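Local coordinates for signal transduction histidine-protein kinase/phosphatase mprB (Mycobacterium hassiacum, PDB 6BLK) that probably autophosphorylates on a histidine using ATP and can act as a phosphatase, as the membrane-bound sensor of a two-component stress-response system, at residues V9-V14 / T36-I41; I41-G46 / V126-G131; P77-L82 / V152-P157. All blocks are in the same frame, centred on the assembly; numbering follows the deposited sequence. Where two conformers were deposited one is given.

Overall arrangement
The chain is the ATP-binding catalytic domain of the kinase, an alpha/beta sandwich of the GHKL (Bergerat) type, and all three contacts lie on one side of its centre, away from the annotated nucleotide site. Contact 1 closes first along the chain, joining strand 7-10 to the sheet, and its last residue, Ile41, opens contact 2, centred about 11 Å away, which ties the start of helix 44-60 to the end of helix 118-128. Contact 3 pairs strands 79-85 and 147-154 of the same sheet, its centre about 9 Å from that of contact 1 and about 12 Å from that of contact 2. The segments of contacts 2 and 3 alternate in sequence, so sequence-distant pieces close into one compact domain.

Contact 1 (V9-V14 / T36-I41); sequences VDMTEV and TPWQVI
Val9 O takes the N-H of Val40 at 2.9 Å and also a CA-H contact from Gln39, its CA 3.2 Å away. In return Val9 N donates to Val40 O at 2.7 Å, though less straight, which makes the two valines an antiparallel hydrogen-bonded pair. Both are buried on one face of the sheet, where branched apolar side chains fit, and Val9 touches Ser44 and Leu47 of helix 44-60. Here edge strand 7-10 of the Bergerat-type ATPase sheet pairs with strand 30-40 and passes directly into helix 11-25. One more backbone bond follows at the first helical residue: Met11 N donates to Trp38 O at 3.0 Å. Asp10, the last strand residue, is the N-cap of that helix; its short carboxylate can turn back so that OD1 accepts weak bonds from Thr12 N and Glu13 N. Met11 has CG beside its own backbone N (chi1 -73°), which brings CG to 3.7 Å from Val40 CG2 and 4.3 Å from Trp38 CD1, near the edge of the indole. Its flexible chain then bends away, and Leu47 and Leu72 of strand 67-76 also touch it. At the first helical turn a water joins the segments: it donates to Thr36 O at 2.7 Å, lies 2.9 Å from Thr12 OG1, a hydroxyl able to reach it from the helix side, and accepts a weak bond from Trp38 N.

Contact 2 (I41-G46 / V126-G131); sequences IGDSSG and VLKHGG
Asp43 N donates to His129 NE2 at 3.0 Å along a nearly straight line (163° at the hydrogen), with the donor only 10° out of the imidazole plane. The ring therefore offers its edge to the backbone. Gly42 suits the position just before this bond for two reasons: a CB would collide with the ring, and at these backbone angles it would also be jammed against Ile41 O. Its CA comes within 3.5 Å of His129 NE2. Beside the histidine, Lys128 extends its long chain beyond CG and brings NZ to 3.5 Å from Asp43 OD2, a long and weak salt bridge; NZ also passes 3.9 Å from Gly46 CA, where a CB would clash with it. The other carboxylate oxygen faces its own chain. Asp43, with CG anti to its backbone N (chi1 179°), is the N-cap of helix 44-60: OD1 accepts from Gly46 N at 3.2 Å, from Ser45 OG on the syn side and weakly from Ser45 N. Gly46 N approaches from above the carboxylate plane. A water donates to both Ile41 O and His129 O, a second bridge between the segments. Further out, helix 118-128 ends in a Schellman motif: Gly131 N bonds to Val126 O and Gly130 N to Leu127 O, with Gly130 taking the positive phi that glycine tolerates easily. The other ring nitrogen, ND1, bonds to Val125 O, in the last turn of that helix. With NE2 accepting and ND1 facing a carbonyl, the imidazole is consistent with a neutral form protonated on ND1, while the helix N-terminus and Lys128 would favour an ionised Asp43.

Contact 3 (P77-L82 / V152-P157); sequences PGHAEL and VLPGRP
The His79 imidazole leans obliquely on Pro154: its CD2 lies 3.7 Å from Pro154 CA and 3.9 Å from Pro154 CB. The two residues form a non-hydrogen-bonded pair where strands 79-85 and 147-154 run antiparallel in the mixed sheet of the Bergerat-type ATPase domain. A proline does well there, for its nitrogen, which has no hydrogen to give, is not called on for a bond to strand 79-85. CG of His79 is set beside its own backbone N (chi1 -61°), on the side of the sheet that Pro154 occupies; ND1 bonds to Asp76 OD1. On the same face, Val152 is flanked by two residues, with CG1 4.1 Å from His79 CB and CG2 4.0 Å from Glu81 CG. The Glu81 chain runs extended beyond CG, and its OE2 bonds to His150 ND1. The opposite face carries Ala80 and Leu153, a hydrogen-bonded pair: Leu153 N donates to Ala80 O at 2.9 Å, and Ala80 N to Leu153 O at 3.1 Å. Ala80 is small enough for the Trp38 side chain to pack against it, and Trp38 NE1 adds a weak bond to Leu153 O; the larger Leu153 is buried against Val40 and Met11. Gly155, whose backbone angles call for glycine, donates its N to Gly78 O at 2.9 Å from 42° above the carbonyl plane, while Pro154 CA points a C-H at that same oxygen.

Contact 1 (V9-V14 / T36-I41)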
loop_
_atom_site.group_PDB
_atom_site.type_symbol
_atom_site.label_atom_id
_atom_site.label_comp_id
_atom_site.label_asym_id
_atom_site.label_seq_id
_atom_site.Cartn_x
_atom_site.Cartn_y
_atom_site.Cartn_z
ATOM N N VAL A 9 10.548 4.843 13.483
ATOM C CA VAL A 9 10.144 5.292 12.144
ATOM C C VAL A 9 8.822 6.056 12.251
ATOM O O VAL A 9 7.807 5.496 12.687
ATOM C CB VAL A 9 10.002 4.120 11.157
ATOM C CG1 VAL A 9 9.546 4.619 9.826
ATOM C CG2 VAL A 9 11.320 3.380 10.980
ATOM N N ASP A 10 8.824 7.320 11.822
ATOM C CA ASP A 10 7.616 8.155 11.777
ATOM C C ASP A 10 6.837 7.851 10.496
ATOM O O ASP A 10 7.280 8.174 9.402
ATOM C CB ASP A 10 8.060 9.618 11.852
ATOM C CG ASP A 10 6.937 10.600 11.801
ATOM O OD1 ASP A 10 5.821 10.249 11.399
ATOM O OD2 ASP A 10 7.205 11.774 12.143
ATOM N N MET A 11 5.676 7.204 10.617
ATOM C CA MET A 11 4.979 6.761 9.428
ATOM C C MET A 11 4.381 7.928 8.655
ATOM O O MET A 11 4.153 7.793 7.450
ATOM C CB MET A 11 3.875 5.753 9.769
ATOM C CG MET A 11 4.380 4.371 10.171
ATOM S SD MET A 11 5.391 3.567 8.878
ATOM C CE MET A 11 4.294 3.449 7.502
ATOM N N THR A 12 4.158 9.066 9.318
ATOM C CA THR A 12 3.693 10.244 8.594
ATOM C C THR A 12 4.749 10.698 7.603
ATOM O O THR A 12 4.430 11.049 6.464
ATOM C CB THR A 12 3.344 11.363 9.562
ATOM O OG1 THR A 12 2.357 10.913 10.496
ATOM C CG2 THR A 12 2.831 12.573 8.798
ATOM N N GLU A 13 6.017 10.673 8.004
ATOM C CA GLU A 13 7.059 11.090 7.077
ATOM C C GLU A 13 7.255 10.060 5.973
ATOM O O GLU A 13 7.455 10.430 4.812
ATOM C CB GLU A 13 8.362 11.349 7.831
ATOM C CG GLU A 13 8.293 12.433 8.907
ATOM C CD GLU A 13 8.930 13.735 8.467
ATOM O OE1 GLU A 13 9.027 13.971 7.240
ATOM O OE2 GLU A 13 9.347 14.519 9.351
ATOM N N VAL A 14 7.194 8.766 6.308
ATOM C CA VAL A 14 7.340 7.720 5.307
ATOM C C VAL A 14 6.283 7.872 4.227
ATOM O O VAL A 14 6.581 7.837 3.026
ATOM C CB VAL A 14 7.269 6.338 5.978
ATOM C CG1 VAL A 14 7.135 5.247 4.949
ATOM C CG2 VAL A 14 8.506 6.134 6.816
ATOM N N THR A 36 -3.132 9.100 10.870
ATOM C CA THR A 36 -2.907 9.373 12.277
ATOM C C THR A 36 -1.429 9.151 12.609
ATOM O O THR A 36 -0.792 8.252 12.065
ATOM C CB THR A 36 -3.792 8.498 13.163
ATOM O OG1 THR A 36 -3.991 9.144 14.437
ATOM C CG2 THR A 36 -3.171 7.139 13.403
ATOM N N PRO A 37 -0.851 9.990 13.478
ATOM C CA PRO A 37 0.565 9.810 13.855
ATOM C C PRO A 37 0.826 8.439 14.463
ATOM O O PRO A 37 0.229 8.062 15.488
ATOM C CB PRO A 37 0.814 10.924 14.878
ATOM C CG PRO A 37 -0.205 11.993 14.495
ATOM C CD PRO A 37 -1.408 11.235 14.039
ATOM N N TRP A 38 1.785 7.736 13.863
ATOM C CA TRP A 38 2.104 6.348 14.212
ATOM C C TRP A 38 3.595 6.086 14.054
ATOM O O TRP A 38 4.166 6.308 12.993
ATOM C CB TRP A 38 1.310 5.375 13.351
ATOM C CG TRP A 38 1.279 3.992 13.856
ATOM C CD1 TRP A 38 1.906 2.876 13.342
ATOM C CD2 TRP A 38 0.545 3.558 14.993
ATOM N NE1 TRP A 38 1.619 1.779 14.134
ATOM C CE2 TRP A 38 0.793 2.175 15.155
ATOM C CE3 TRP A 38 -0.276 4.209 15.907
ATOM C CZ2 TRP A 38 0.223 1.443 16.176
ATOM C CZ3 TRP A 38 -0.839 3.492 16.922
ATOM C CH2 TRP A 38 -0.588 2.105 17.050
ATOM N N GLN A 39 4.207 5.515 15.079
ATOM C CA GLN A 39 5.632 5.205 15.073
ATOM C C GLN A 39 5.803 3.690 15.043
ATOM O O GLN A 39 5.179 2.978 15.826
ATOM C CB GLN A 39 6.345 5.775 16.305
ATOM C CG GLN A 39 7.819 5.396 16.375
ATOM C CD GLN A 39 8.448 5.688 17.719
ATOM O OE1 GLN A 39 8.404 4.868 18.635
ATOM N NE2 GLN A 39 9.024 6.862 17.845
ATOM N N VAL A 40 6.598 3.215 14.095
ATOM C CA VAL A 40 6.926 1.804 13.946
ATOM C C VAL A 40 8.416 1.664 14.204
ATOM O O VAL A 40 9.194 2.546 13.837
ATOM C CB VAL A 40 6.562 1.296 12.536
ATOM C CG1 VAL A 40 7.066 -0.141 12.331
ATOM C CG2 VAL A 40 5.031 1.396 12.290
ATOM N N ILE A 41 8.821 0.574 14.858
ATOM C CA ILE A 41 10.238 0.284 15.049
ATOM C C ILE A 41 10.671 -0.581 13.878
ATOM O O ILE A 41 10.113 -1.659 13.653
ATOM C CB ILE A 41 10.509 -0.420 16.392
ATOM C CG1 ILE A 41 9.907 0.357 17.580
ATOM C CG2 ILE A 41 12.026 -0.625 16.574
ATOM C CD1 ILE A 41 10.460 1.730 17.768
HETATM O O HOH W 1 1.710 8.128 10.973
#

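Contact 2 (I41-G46 / V126-G131)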
loop_
_atom_site.group_PDB
_atom_site.type_symbol
_atom_site.label_atom_id
_atom_site.label_comp_id
_atom_site.label_asym_id
_atom_site.label_seq_id
_atom_site.Cartn_x
_atom_site.Cartn_y
_atom_site.Cartn_z
ATOM N N ILE A 41 8.821 0.574 14.858
ATOM C CA ILE A 41 10.238 0.284 15.049
ATOM C C ILE A 41 10.671 -0.581 13.878
ATOM O O ILE A 41 10.113 -1.659 13.653
ATOM C CB ILE A 41 10.509 -0.420 16.392
ATOM C CG1 ILE A 41 9.907 0.357 17.580
ATOM C CG2 ILE A 41 12.026 -0.625 16.574
ATOM C CD1 ILE A 41 10.460 1.730 17.768
ATOM N N GLY A 42 11.623 -0.097 13.113
ATOM C CA GLY A 42 12.142 -0.858 12.003
ATOM C C GLY A 42 13.000 -0.046 11.062
ATOM O O GLY A 42 13.821 0.788 11.474
ATOM N N ASP A 43 12.751 -0.250 9.765
ATOM C CA ASP A 43 13.646 0.143 8.689
ATOM C C ASP A 43 12.887 1.133 7.816
ATOM O O ASP A 43 12.022 0.723 7.029
ATOM C CB ASP A 43 14.060 -1.089 7.913
ATOM C CG ASP A 43 14.975 -0.786 6.757
ATOM O OD1 ASP A 43 15.096 0.395 6.365
ATOM O OD2 ASP A 43 15.566 -1.757 6.235
ATOM N N SER A 44 13.195 2.429 7.941
ATOM C CA SER A 44 12.428 3.428 7.191
ATOM C C SER A 44 12.560 3.233 5.683
ATOM O O SER A 44 11.613 3.492 4.942
ATOM C CB SER A 44 12.843 4.851 7.589
ATOM O OG SER A 44 14.196 5.122 7.277
ATOM N N SER A 45 13.723 2.790 5.204
ATOM C CA SER A 45 13.893 2.607 3.766
ATOM C C SER A 45 13.024 1.467 3.264
ATOM O O SER A 45 12.383 1.580 2.202
ATOM C CB SER A 45 15.360 2.347 3.434
ATOM O OG SER A 45 15.813 1.169 4.071
ATOM N N GLY A 46 12.957 0.379 4.035
ATOM C CA GLY A 46 12.127 -0.746 3.646
ATOM C C GLY A 46 10.655 -0.388 3.673
ATOM O O GLY A 46 9.914 -0.707 2.746
ATOM N N VAL A 126 6.569 -6.049 5.182
ATOM C CA VAL A 126 5.533 -6.020 6.205
ATOM C C VAL A 126 5.739 -7.163 7.180
ATOM O O VAL A 126 5.679 -6.963 8.400
ATOM C CB VAL A 126 4.138 -6.040 5.562
ATOM C CG1 VAL A 126 3.083 -6.250 6.597
ATOM C CG2 VAL A 126 3.925 -4.765 4.847
ATOM N N LEU A 127 6.037 -8.365 6.683
ATOM C CA LEU A 127 6.303 -9.473 7.609
ATOM C C LEU A 127 7.551 -9.222 8.452
ATOM O O LEU A 127 7.587 -9.602 9.634
ATOM C CB LEU A 127 6.417 -10.793 6.851
ATOM C CG LEU A 127 5.133 -11.277 6.188
ATOM C CD1 LEU A 127 5.405 -12.577 5.445
ATOM C CD2 LEU A 127 4.022 -11.486 7.156
ATOM N N LYS A 128 8.604 -8.659 7.865
ATOM C CA LYS A 128 9.812 -8.413 8.643
ATOM C C LYS A 128 9.561 -7.429 9.784
ATOM O O LYS A 128 10.266 -7.487 10.798
ATOM C CB LYS A 128 10.938 -7.943 7.727
ATOM C CG LYS A 128 11.142 -6.451 7.619
ATOM C CD LYS A 128 12.185 -6.096 6.540
ATOM C CE LYS A 128 12.234 -4.586 6.295
ATOM N NZ LYS A 128 13.223 -4.133 5.297
ATOM N N HIS A 129 8.533 -6.589 9.669
ATOM C CA HIS A 129 8.118 -5.651 10.708
ATOM C C HIS A 129 6.996 -6.173 11.610
ATOM O O HIS A 129 6.403 -5.390 12.363
ATOM C CB HIS A 129 7.679 -4.335 10.056
ATOM C CG HIS A 129 8.811 -3.522 9.532
ATOM N ND1 HIS A 129 9.393 -3.751 8.305
ATOM C CD2 HIS A 129 9.476 -2.476 10.073
ATOM C CE1 HIS A 129 10.371 -2.880 8.115
ATOM N NE2 HIS A 129 10.458 -2.113 9.186
ATOM N N GLY A 130 6.681 -7.452 11.542
ATOM C CA GLY A 130 5.654 -8.047 12.333
ATOM C C GLY A 130 4.256 -7.683 11.970
ATOM O O GLY A 130 3.363 -7.826 12.803
ATOM N N GLY A 131 4.015 -7.269 10.724
ATOM C CA GLY A 131 2.702 -6.871 10.297
ATOM C C GLY A 131 1.962 -7.979 9.569
ATOM O O GLY A 131 2.363 -9.149 9.547
HETATM O O HOH W 2 7.523 -3.537 14.237
#

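Contact 3 (P77-L82 / V152-P157)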
loop_
_atom_site.group_PDB
_atom_site.type_symbol
_atom_site.label_atom_id
_atom_site.label_comp_id
_atom_site.label_asym_id
_atom_site.label_seq_id
_atom_site.Cartn_x
_atom_site.Cartn_y
_atom_site.Cartn_z
ATOM N N PRO A 77 -4.400 -0.940 20.993
ATOM C CA PRO A 77 -3.313 -0.217 21.668
ATOM C C PRO A 77 -1.949 -0.387 21.020
ATOM O O PRO A 77 -1.087 0.490 21.190
ATOM C CB PRO A 77 -3.349 -0.799 23.093
ATOM C CG PRO A 77 -4.761 -1.237 23.251
ATOM C CD PRO A 77 -5.163 -1.777 21.928
ATOM N N GLY A 78 -1.717 -1.464 20.264
ATOM C CA GLY A 78 -0.409 -1.645 19.670
ATOM C C GLY A 78 -0.369 -1.787 18.156
ATOM O O GLY A 78 0.690 -2.114 17.613
ATOM N N HIS A 79 -1.461 -1.490 17.463
ATOM C CA HIS A 79 -1.455 -1.661 16.015
ATOM C C HIS A 79 -2.241 -0.576 15.300
ATOM O O HIS A 79 -3.253 -0.090 15.794
ATOM C CB HIS A 79 -2.035 -3.013 15.609
ATOM C CG HIS A 79 -1.288 -4.186 16.141
ATOM N ND1 HIS A 79 -1.456 -4.650 17.430
ATOM C CD2 HIS A 79 -0.361 -4.985 15.566
ATOM C CE1 HIS A 79 -0.654 -5.683 17.623
ATOM N NE2 HIS A 79 0.020 -5.907 16.512
ATOM N N ALA A 80 -1.821 -0.293 14.066
ATOM C CA ALA A 80 -2.536 0.595 13.181
ATOM C C ALA A 80 -2.632 -0.075 11.823
ATOM O O ALA A 80 -1.908 -1.021 11.520
ATOM C CB ALA A 80 -1.850 1.955 13.026
ATOM N N GLU A 81 -3.584 0.389 11.050
ATOM C CA GLU A 81 -3.860 -0.181 9.749
ATOM C C GLU A 81 -3.732 0.911 8.707
ATOM O O GLU A 81 -4.392 1.946 8.815
ATOM C CB GLU A 81 -5.262 -0.797 9.726
ATOM C CG GLU A 81 -5.569 -1.554 8.476
ATOM C CD GLU A 81 -7.054 -1.903 8.345
ATOM O OE1 GLU A 81 -7.891 -1.190 8.937
ATOM O OE2 GLU A 81 -7.388 -2.876 7.632
ATOM N N LEU A 82 -2.933 0.639 7.679
ATOM C CA LEU A 82 -2.788 1.501 6.516
ATOM C C LEU A 82 -3.624 0.884 5.409
ATOM O O LEU A 82 -3.449 -0.288 5.074
ATOM C CB LEU A 82 -1.319 1.633 6.103
ATOM C CG LEU A 82 -0.956 2.253 4.748
ATOM C CD1 LEU A 82 -1.299 3.724 4.659
ATOM C CD2 LEU A 82 0.543 2.071 4.499
ATOM N N VAL A 152 -1.441 -3.957 8.294
ATOM C CA VAL A 152 -1.450 -3.761 9.730
ATOM C C VAL A 152 0.002 -3.721 10.201
ATOM O O VAL A 152 0.785 -4.617 9.879
ATOM C CB VAL A 152 -2.262 -4.865 10.415
ATOM C CG1 VAL A 152 -2.172 -4.719 11.936
ATOM C CG2 VAL A 152 -3.689 -4.788 9.965
ATOM N N LEU A 153 0.360 -2.685 10.981
ATOM C CA LEU A 153 1.727 -2.463 11.470
ATOM C C LEU A 153 1.692 -2.321 12.986
ATOM O O LEU A 153 0.945 -1.485 13.517
ATOM C CB LEU A 153 2.382 -1.218 10.881
ATOM C CG LEU A 153 2.707 -1.330 9.384
ATOM C CD1 LEU A 153 3.204 0.026 8.922
ATOM C CD2 LEU A 153 3.727 -2.446 9.127
ATOM N N PRO A 154 2.491 -3.077 13.718
ATOM C CA PRO A 154 2.629 -2.797 15.144
ATOM C C PRO A 154 3.355 -1.481 15.360
ATOM O O PRO A 154 4.185 -1.045 14.557
ATOM C CB PRO A 154 3.442 -3.984 15.670
ATOM C CG PRO A 154 4.188 -4.464 14.515
ATOM C CD PRO A 154 3.352 -4.181 13.282
ATOM N N GLY A 155 3.013 -0.822 16.453
ATOM C CA GLY A 155 3.730 0.396 16.791
ATOM C C GLY A 155 3.050 1.125 17.926
ATOM O O GLY A 155 2.325 0.524 18.720
ATOM N N ARG A 156 3.231 2.442 17.941
ATOM C CA ARG A 156 2.658 3.246 19.009
ATOM C C ARG A 156 2.166 4.582 18.481
ATOM O O ARG A 156 2.721 5.129 17.519
ATOM C CB ARG A 156 3.675 3.455 20.139
ATOM C CG ARG A 156 4.892 4.222 19.781
ATOM C CD ARG A 156 5.993 4.012 20.831
ATOM N NE ARG A 156 5.719 4.729 22.073
ATOM C CZ ARG A 156 6.621 4.939 23.026
ATOM N NH1 ARG A 156 7.860 4.478 22.887
ATOM N NH2 ARG A 156 6.283 5.610 24.119
ATOM N N PRO A 157 1.122 5.130 19.092
ATOM C CA PRO A 157 0.686 6.473 18.717
ATOM C C PRO A 157 1.742 7.495 19.107
ATOM O O PRO A 157 2.428 7.367 20.133
ATOM C CB PRO A 157 -0.622 6.649 19.500
ATOM C CG PRO A 157 -0.526 5.746 20.596
ATOM C CD PRO A 157 0.223 4.552 20.088
#